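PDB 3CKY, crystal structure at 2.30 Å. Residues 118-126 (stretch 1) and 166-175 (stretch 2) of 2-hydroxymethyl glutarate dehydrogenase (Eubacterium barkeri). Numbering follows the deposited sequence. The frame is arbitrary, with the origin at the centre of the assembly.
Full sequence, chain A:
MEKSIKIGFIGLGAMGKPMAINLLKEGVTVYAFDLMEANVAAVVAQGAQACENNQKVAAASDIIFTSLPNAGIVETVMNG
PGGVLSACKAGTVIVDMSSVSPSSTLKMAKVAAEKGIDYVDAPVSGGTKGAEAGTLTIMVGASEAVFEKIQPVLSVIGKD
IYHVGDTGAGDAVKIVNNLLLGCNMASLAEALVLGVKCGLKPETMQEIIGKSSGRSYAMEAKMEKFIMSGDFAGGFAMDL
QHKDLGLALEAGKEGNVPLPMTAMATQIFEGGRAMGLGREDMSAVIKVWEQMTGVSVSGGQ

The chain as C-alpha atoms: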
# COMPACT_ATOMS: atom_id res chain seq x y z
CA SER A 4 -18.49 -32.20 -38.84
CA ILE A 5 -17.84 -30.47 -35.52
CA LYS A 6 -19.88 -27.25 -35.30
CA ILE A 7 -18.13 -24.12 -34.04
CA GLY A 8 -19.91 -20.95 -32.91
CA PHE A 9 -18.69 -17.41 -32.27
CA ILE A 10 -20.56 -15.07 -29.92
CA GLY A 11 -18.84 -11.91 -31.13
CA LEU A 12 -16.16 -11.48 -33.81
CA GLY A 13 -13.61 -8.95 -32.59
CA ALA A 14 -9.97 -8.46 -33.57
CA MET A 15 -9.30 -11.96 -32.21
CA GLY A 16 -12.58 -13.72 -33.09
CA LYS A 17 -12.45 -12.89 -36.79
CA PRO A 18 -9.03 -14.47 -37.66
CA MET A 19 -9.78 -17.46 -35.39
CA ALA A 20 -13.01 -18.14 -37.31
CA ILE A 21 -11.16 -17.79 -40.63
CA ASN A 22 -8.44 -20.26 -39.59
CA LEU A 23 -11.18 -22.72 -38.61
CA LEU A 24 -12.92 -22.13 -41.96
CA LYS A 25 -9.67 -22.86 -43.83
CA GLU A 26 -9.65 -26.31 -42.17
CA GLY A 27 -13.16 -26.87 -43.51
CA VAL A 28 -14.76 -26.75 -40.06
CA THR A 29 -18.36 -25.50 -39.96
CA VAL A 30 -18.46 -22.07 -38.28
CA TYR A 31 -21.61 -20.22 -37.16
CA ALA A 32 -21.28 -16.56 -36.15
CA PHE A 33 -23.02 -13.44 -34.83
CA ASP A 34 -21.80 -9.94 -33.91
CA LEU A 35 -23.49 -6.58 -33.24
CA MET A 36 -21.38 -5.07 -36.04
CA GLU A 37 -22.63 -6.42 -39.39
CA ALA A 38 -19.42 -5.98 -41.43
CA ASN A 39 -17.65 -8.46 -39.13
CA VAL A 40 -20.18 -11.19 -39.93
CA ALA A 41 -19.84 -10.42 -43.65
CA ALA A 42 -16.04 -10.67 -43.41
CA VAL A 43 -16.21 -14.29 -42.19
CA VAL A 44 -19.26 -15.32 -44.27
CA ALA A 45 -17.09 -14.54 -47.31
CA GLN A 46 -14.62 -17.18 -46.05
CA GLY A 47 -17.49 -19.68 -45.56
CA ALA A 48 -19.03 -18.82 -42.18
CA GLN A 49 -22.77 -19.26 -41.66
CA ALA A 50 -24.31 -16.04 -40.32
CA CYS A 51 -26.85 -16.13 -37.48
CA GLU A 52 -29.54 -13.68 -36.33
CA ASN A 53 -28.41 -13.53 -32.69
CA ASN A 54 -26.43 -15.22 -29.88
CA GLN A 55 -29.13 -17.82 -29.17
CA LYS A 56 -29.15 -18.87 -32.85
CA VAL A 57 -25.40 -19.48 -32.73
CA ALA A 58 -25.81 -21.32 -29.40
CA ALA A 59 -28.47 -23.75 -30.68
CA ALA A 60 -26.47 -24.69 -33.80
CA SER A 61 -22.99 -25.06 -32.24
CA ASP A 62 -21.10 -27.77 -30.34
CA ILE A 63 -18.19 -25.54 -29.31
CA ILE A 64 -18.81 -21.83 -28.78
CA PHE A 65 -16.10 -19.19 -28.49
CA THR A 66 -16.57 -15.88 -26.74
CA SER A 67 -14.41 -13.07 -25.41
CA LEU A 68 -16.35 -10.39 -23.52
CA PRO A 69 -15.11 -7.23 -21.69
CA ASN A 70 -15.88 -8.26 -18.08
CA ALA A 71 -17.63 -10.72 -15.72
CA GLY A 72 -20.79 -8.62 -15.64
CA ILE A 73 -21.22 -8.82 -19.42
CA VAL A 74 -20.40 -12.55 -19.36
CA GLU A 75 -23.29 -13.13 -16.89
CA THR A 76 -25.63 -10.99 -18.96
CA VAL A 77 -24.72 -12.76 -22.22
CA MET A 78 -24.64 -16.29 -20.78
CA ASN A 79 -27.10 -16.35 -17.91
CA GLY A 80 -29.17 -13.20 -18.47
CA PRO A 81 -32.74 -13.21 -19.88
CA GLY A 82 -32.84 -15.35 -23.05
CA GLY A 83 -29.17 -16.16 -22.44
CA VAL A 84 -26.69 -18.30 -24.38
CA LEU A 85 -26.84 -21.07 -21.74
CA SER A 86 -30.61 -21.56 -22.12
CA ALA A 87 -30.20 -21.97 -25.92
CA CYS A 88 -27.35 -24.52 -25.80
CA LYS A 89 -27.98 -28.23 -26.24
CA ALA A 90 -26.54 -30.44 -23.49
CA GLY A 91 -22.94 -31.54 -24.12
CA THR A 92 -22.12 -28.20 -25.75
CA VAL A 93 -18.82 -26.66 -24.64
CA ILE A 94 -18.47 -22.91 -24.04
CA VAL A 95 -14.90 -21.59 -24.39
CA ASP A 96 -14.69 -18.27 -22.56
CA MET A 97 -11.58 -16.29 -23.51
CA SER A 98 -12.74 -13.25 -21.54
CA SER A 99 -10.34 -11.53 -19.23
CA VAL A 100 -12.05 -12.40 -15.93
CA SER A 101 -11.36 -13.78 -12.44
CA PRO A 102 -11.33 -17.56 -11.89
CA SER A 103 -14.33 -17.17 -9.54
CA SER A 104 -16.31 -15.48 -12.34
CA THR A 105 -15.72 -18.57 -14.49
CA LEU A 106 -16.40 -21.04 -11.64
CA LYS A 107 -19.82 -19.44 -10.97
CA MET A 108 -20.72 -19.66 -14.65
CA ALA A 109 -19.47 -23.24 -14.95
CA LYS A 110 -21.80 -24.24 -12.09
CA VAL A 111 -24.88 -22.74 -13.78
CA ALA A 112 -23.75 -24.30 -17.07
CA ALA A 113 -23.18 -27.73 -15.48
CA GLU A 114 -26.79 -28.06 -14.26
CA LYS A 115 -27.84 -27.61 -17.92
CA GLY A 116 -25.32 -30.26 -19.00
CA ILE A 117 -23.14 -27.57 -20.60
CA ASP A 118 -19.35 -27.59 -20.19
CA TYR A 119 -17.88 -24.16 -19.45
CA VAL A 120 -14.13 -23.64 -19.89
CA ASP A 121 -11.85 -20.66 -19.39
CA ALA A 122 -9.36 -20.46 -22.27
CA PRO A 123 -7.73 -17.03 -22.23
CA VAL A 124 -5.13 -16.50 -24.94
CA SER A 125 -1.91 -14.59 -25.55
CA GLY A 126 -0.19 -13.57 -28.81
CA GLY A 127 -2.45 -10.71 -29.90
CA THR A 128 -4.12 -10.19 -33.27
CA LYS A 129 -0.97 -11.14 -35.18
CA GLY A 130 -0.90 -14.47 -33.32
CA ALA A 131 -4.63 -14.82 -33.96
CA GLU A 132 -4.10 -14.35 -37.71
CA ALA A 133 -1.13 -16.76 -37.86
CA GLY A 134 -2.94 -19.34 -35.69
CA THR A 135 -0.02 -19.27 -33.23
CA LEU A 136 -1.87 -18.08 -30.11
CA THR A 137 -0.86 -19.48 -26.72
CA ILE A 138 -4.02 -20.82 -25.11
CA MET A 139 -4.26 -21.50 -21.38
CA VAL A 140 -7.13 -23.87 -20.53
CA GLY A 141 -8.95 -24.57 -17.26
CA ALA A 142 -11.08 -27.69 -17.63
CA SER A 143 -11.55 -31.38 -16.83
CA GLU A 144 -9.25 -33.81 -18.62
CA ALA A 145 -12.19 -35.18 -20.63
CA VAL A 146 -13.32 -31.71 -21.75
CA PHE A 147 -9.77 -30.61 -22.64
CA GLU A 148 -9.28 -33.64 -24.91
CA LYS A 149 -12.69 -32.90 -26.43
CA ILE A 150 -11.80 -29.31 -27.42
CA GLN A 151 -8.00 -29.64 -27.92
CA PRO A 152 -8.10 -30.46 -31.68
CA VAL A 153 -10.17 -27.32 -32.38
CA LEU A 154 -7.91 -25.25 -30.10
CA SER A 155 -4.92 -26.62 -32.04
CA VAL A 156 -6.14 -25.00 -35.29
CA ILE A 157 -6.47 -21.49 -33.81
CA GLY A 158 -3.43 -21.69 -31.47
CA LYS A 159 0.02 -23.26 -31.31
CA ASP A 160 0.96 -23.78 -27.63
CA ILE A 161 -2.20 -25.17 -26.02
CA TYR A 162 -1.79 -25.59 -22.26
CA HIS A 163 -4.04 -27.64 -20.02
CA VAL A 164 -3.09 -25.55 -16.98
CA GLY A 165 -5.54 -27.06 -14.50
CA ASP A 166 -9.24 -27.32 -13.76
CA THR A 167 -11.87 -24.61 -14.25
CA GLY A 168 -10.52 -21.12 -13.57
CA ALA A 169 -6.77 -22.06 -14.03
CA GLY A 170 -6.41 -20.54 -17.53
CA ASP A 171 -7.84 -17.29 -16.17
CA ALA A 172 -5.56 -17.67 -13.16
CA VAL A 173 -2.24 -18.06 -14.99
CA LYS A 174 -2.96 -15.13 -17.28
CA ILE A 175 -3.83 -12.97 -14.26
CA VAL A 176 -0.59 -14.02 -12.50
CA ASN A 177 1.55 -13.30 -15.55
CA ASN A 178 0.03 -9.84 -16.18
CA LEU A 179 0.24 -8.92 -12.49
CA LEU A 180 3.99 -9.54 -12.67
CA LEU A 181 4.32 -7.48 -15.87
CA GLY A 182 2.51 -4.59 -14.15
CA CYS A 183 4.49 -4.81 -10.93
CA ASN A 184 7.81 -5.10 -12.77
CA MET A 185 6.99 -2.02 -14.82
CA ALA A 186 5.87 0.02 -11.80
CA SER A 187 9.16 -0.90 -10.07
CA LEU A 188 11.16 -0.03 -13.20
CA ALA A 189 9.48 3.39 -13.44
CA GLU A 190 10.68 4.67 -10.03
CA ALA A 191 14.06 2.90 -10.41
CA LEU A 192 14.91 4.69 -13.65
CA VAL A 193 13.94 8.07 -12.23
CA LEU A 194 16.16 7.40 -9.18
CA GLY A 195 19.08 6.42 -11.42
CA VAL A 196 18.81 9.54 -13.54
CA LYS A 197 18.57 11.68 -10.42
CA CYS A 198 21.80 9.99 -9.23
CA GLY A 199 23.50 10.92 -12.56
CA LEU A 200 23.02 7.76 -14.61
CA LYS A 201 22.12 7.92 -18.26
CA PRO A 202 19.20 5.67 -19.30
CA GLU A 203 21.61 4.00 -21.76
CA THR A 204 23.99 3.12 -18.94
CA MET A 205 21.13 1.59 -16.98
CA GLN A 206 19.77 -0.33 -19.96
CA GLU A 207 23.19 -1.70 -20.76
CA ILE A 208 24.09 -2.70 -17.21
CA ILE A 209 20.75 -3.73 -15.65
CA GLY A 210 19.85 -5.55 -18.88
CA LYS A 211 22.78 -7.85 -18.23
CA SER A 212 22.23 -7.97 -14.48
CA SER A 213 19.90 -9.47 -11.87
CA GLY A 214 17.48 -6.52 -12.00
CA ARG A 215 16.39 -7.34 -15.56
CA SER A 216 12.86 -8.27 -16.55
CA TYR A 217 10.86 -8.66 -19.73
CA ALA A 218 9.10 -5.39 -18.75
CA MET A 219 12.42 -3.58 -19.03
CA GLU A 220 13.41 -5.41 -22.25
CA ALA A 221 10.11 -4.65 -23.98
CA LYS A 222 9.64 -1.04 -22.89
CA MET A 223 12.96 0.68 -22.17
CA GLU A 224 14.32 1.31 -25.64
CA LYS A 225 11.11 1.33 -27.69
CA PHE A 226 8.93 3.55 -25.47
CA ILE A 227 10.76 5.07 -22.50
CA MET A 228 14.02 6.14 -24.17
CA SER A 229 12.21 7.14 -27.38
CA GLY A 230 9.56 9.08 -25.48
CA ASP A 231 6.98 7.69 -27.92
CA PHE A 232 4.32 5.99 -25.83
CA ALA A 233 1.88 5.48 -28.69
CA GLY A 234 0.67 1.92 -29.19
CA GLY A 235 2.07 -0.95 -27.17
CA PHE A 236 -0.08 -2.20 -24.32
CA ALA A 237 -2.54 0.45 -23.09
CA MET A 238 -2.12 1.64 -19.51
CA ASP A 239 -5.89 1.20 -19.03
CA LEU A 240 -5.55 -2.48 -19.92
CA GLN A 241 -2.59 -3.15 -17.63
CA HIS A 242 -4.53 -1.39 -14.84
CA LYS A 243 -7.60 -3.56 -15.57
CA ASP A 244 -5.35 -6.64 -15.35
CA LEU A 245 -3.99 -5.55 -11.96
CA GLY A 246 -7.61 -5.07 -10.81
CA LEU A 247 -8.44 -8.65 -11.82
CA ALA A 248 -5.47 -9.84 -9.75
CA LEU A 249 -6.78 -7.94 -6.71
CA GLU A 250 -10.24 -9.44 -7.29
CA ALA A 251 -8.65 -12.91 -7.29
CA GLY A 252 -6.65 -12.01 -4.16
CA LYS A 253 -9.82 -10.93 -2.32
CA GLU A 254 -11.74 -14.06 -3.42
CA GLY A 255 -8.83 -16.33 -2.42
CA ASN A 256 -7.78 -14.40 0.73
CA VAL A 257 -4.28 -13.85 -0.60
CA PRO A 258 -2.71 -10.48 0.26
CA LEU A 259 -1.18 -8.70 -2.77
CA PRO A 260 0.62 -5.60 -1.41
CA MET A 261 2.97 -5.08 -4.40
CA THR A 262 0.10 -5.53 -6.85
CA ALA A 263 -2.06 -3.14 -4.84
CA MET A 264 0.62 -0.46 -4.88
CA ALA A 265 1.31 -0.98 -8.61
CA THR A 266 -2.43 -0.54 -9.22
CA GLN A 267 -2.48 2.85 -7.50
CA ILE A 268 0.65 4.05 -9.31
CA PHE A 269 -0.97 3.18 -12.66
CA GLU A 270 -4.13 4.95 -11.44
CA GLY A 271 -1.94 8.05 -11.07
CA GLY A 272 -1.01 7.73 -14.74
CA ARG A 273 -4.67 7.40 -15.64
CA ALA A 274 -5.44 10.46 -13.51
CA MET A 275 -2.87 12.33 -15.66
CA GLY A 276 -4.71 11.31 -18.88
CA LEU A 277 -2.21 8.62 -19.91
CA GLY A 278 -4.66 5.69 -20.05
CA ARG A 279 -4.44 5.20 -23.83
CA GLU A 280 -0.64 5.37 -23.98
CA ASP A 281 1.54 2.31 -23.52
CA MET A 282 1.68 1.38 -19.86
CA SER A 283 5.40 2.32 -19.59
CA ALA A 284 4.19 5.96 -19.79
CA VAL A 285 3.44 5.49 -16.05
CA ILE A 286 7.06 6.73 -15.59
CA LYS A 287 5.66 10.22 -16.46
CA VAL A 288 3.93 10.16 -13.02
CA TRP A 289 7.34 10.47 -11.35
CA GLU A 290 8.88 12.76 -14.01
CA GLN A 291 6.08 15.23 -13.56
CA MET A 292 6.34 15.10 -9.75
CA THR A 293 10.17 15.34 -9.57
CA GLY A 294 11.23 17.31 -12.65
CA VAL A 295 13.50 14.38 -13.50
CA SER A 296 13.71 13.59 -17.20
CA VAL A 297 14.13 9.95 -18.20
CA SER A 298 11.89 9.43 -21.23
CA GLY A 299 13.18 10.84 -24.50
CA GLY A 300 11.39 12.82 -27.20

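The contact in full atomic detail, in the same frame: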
# COMPACT_ATOMS: atom_id res chain seq x y z
N ASP A 118 -20.72 -27.74 -20.69
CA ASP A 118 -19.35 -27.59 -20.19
C ASP A 118 -18.88 -26.16 -20.43
O ASP A 118 -19.01 -25.64 -21.53
CB ASP A 118 -18.41 -28.58 -20.87
CG ASP A 118 -18.71 -30.02 -20.51
OD1 ASP A 118 -18.89 -30.29 -19.30
OD2 ASP A 118 -18.75 -30.88 -21.42
N TYR A 119 -18.34 -25.54 -19.38
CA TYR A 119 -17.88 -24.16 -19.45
C TYR A 119 -16.39 -24.08 -19.12
O TYR A 119 -15.98 -24.44 -18.01
CB TYR A 119 -18.68 -23.29 -18.47
CG TYR A 119 -18.69 -21.82 -18.84
CD1 TYR A 119 -19.77 -21.26 -19.52
CD2 TYR A 119 -17.61 -21.00 -18.52
CE1 TYR A 119 -19.78 -19.92 -19.87
CE2 TYR A 119 -17.62 -19.64 -18.87
CZ TYR A 119 -18.71 -19.11 -19.55
OH TYR A 119 -18.75 -17.78 -19.90
N VAL A 120 -15.58 -23.62 -20.07
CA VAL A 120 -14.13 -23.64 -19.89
C VAL A 120 -13.52 -22.26 -20.11
O VAL A 120 -13.86 -21.55 -21.06
CB VAL A 120 -13.43 -24.70 -20.81
CG1 VAL A 120 -14.34 -25.89 -21.06
CG2 VAL A 120 -12.99 -24.08 -22.13
N ASP A 121 -12.63 -21.88 -19.20
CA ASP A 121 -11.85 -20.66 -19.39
C ASP A 121 -10.66 -21.01 -20.26
O ASP A 121 -9.93 -21.96 -19.98
CB ASP A 121 -11.39 -20.04 -18.06
CG ASP A 121 -10.66 -21.03 -17.15
OD1 ASP A 121 -11.23 -22.11 -16.89
OD2 ASP A 121 -9.55 -20.72 -16.69
N ALA A 122 -10.48 -20.25 -21.34
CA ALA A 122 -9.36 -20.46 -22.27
C ALA A 122 -8.81 -19.12 -22.75
O ALA A 122 -8.79 -18.83 -23.94
CB ALA A 122 -9.79 -21.32 -23.45
N PRO A 123 -8.35 -18.29 -21.81
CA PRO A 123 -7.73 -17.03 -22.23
C PRO A 123 -6.48 -17.28 -23.09
O PRO A 123 -5.81 -18.31 -22.95
CB PRO A 123 -7.37 -16.36 -20.91
CG PRO A 123 -7.30 -17.47 -19.93
CD PRO A 123 -8.33 -18.45 -20.36
N VAL A 124 -6.19 -16.34 -23.97
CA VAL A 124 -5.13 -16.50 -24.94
C VAL A 124 -4.10 -15.38 -24.83
O VAL A 124 -4.40 -14.31 -24.28
CB VAL A 124 -5.68 -16.52 -26.37
CG1 VAL A 124 -6.80 -17.54 -26.50
CG2 VAL A 124 -6.16 -15.12 -26.77
N SER A 125 -2.90 -15.64 -25.33
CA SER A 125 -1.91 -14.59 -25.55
C SER A 125 -1.32 -14.72 -26.95
O SER A 125 -1.39 -15.78 -27.57
CB SER A 125 -0.82 -14.63 -24.48
OG SER A 125 -0.17 -15.88 -24.46
N GLY A 126 -0.75 -13.62 -27.46
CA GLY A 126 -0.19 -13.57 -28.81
C GLY A 126 -0.74 -12.43 -29.66
O GLY A 126 -0.17 -12.08 -30.69
N ASP A 166 -7.78 -27.25 -13.65
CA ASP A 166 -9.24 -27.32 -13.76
C ASP A 166 -9.83 -25.92 -13.96
O ASP A 166 -9.10 -24.94 -14.10
CB ASP A 166 -9.84 -28.02 -12.55
CG ASP A 166 -10.99 -28.95 -12.93
OD1 ASP A 166 -11.85 -28.56 -13.75
OD2 ASP A 166 -11.02 -30.08 -12.40
N THR A 167 -11.15 -25.85 -13.99
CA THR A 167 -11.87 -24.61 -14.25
C THR A 167 -11.31 -23.42 -13.46
O THR A 167 -11.08 -23.51 -12.25
CB THR A 167 -13.36 -24.79 -13.93
OG1 THR A 167 -13.83 -25.94 -14.64
CG2 THR A 167 -14.18 -23.56 -14.34
N GLY A 168 -11.08 -22.32 -14.17
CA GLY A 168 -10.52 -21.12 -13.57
C GLY A 168 -9.00 -20.99 -13.63
O GLY A 168 -8.50 -19.89 -13.40
N ALA A 169 -8.26 -22.07 -14.01
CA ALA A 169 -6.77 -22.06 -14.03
C ALA A 169 -6.15 -21.30 -15.20
O ALA A 169 -5.09 -20.69 -15.04
CB ALA A 169 -6.21 -23.49 -13.97
N GLY A 170 -6.80 -21.35 -16.37
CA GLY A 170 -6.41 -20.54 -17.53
C GLY A 170 -6.49 -19.06 -17.20
O GLY A 170 -5.55 -18.31 -17.42
N ASP A 171 -7.65 -18.65 -16.66
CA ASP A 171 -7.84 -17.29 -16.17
C ASP A 171 -6.77 -16.91 -15.14
O ASP A 171 -6.19 -15.82 -15.20
CB ASP A 171 -9.20 -17.13 -15.51
CG ASP A 171 -10.34 -17.22 -16.47
OD1 ASP A 171 -10.17 -16.87 -17.66
OD2 ASP A 171 -11.42 -17.66 -16.05
N ALA A 172 -6.51 -17.85 -14.23
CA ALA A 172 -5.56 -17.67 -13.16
C ALA A 172 -4.14 -17.37 -13.64
O ALA A 172 -3.49 -16.45 -13.10
CB ALA A 172 -5.56 -18.91 -12.24
N VAL A 173 -3.65 -18.14 -14.61
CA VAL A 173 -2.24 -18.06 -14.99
C VAL A 173 -1.99 -16.78 -15.76
O VAL A 173 -0.95 -16.13 -15.59
CB VAL A 173 -1.75 -19.34 -15.78
CG1 VAL A 173 -2.27 -19.36 -17.23
CG2 VAL A 173 -0.21 -19.45 -15.72
N LYS A 174 -2.96 -16.41 -16.58
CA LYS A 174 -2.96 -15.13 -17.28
C LYS A 174 -2.89 -13.97 -16.28
O LYS A 174 -2.04 -13.11 -16.37
CB LYS A 174 -4.22 -15.03 -18.15
CG LYS A 174 -4.38 -13.76 -18.95
CD LYS A 174 -3.93 -13.93 -20.38
CE LYS A 174 -3.98 -12.59 -21.17
NZ LYS A 174 -3.23 -12.71 -22.48
N ILE A 175 -3.79 -13.98 -15.31
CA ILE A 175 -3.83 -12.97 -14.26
C ILE A 175 -2.47 -12.84 -13.52
O ILE A 175 -1.99 -11.73 -13.27
CB ILE A 175 -4.97 -13.26 -13.27
CG1 ILE A 175 -6.32 -12.91 -13.91
CG2 ILE A 175 -4.76 -12.50 -11.99
CD1 ILE A 175 -7.53 -13.44 -13.17
O HOH W 1 -13.94 -25.48 -17.03

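Strand 118-121 and helix 169-175 run in nearly the same direction, 12° apart, but the helix begins beyond the end of the strand. The axes come within 8.0 Å. The two stretches bury 396 Å² between them, both sides summed. Touching residues are at least 46 positions apart in sequence.

The centre of the contact is Asp121, the last residue of the strand. Its CA-to-CB bond points toward the second stretch. Chi1 is 53° (p), and this sets the carboxylate among the backbone amides at the start of the helix. Gly168 N donates a hydrogen bond to Asp121 OD1 at 2.7 Å. Asp171 N donates one to Asp121 OD2 at 2.8 Å. Both are close to straight, at 164° and 167°. Gly170 N is also 2.8 Å from Asp121 OD2. Ala169 N lies 3.3 Å from Asp121 OD2, but the angle is too poor for a hydrogen bond. Amides in the first turn of a helix have no earlier helical carbonyl to bond, so a buried carboxylate suits them well.

A turn leads into the helix. Asp166 to Ala169 form a type II beta turn, with Ala169 N bonded to Asp166 O at 3.0 Å. Asp166 OD1 accepts a hydrogen bond from Thr167 N at 2.8 Å. Gly168 holds the N-cap position with phi/psi of 93/-12. At these angles a CB would jam against the carbonyl O of Thr167, so the backbone itself calls for glycine. Gly170 is a different case. Its angles are ordinary for a helix, but a CB would point toward the first stretch, 3.0 Å from Asp121 OD2 and 3.1 Å from Pro123 CD. The absence of a side chain leaves room for both.

Thr167 takes chi1 of -53° (m). Its methyl CG2 lies 4.2 Å from Tyr119 O. Its hydroxyl reaches the strand through water 1, which donates to Tyr119 O at 2.5 Å and accepts from Thr167 OG1 at 2.4 Å.

The CA-to-CB bond of Asp171 points sideways relative to the first stretch, but with chi1 of -68° (m) the end of the side chain comes nearer to it. Asp171 OD2 is 3.1 Å from Asp121 CB and 3.6 Å from Asp121 OD2. The latter brings like charges close together. Asp121 also accepts hydrogen bonds from Gly168 N and Asp171 N, and Asp171 OD2 is hydrogen-bonded elsewhere in the structure.

The CA-to-CB bond of Pro123 points toward the second stretch, and its ring is C-gamma endo. Pro123 CG packs 3.2 Å from Gly170 O and 3.5 Å from Asp171 N. Pro123 CB meets Lys174 CD at 4.2 Å, so the ring also touches the aliphatic part of the lysine.

Lys174 closes the far end of the contact. Chi1, chi3 and chi4 are t, while chi2 is off-well at 98°. The chain is therefore largely extended, with its bend at chi2. Lys174 NZ donates to Val124 O at 2.7 Å. The CA-to-CB bond of Val124 points away from the second stretch, and its carbonyl O makes the contact. Ser125 CB is 3.7 Å from Lys174 NZ.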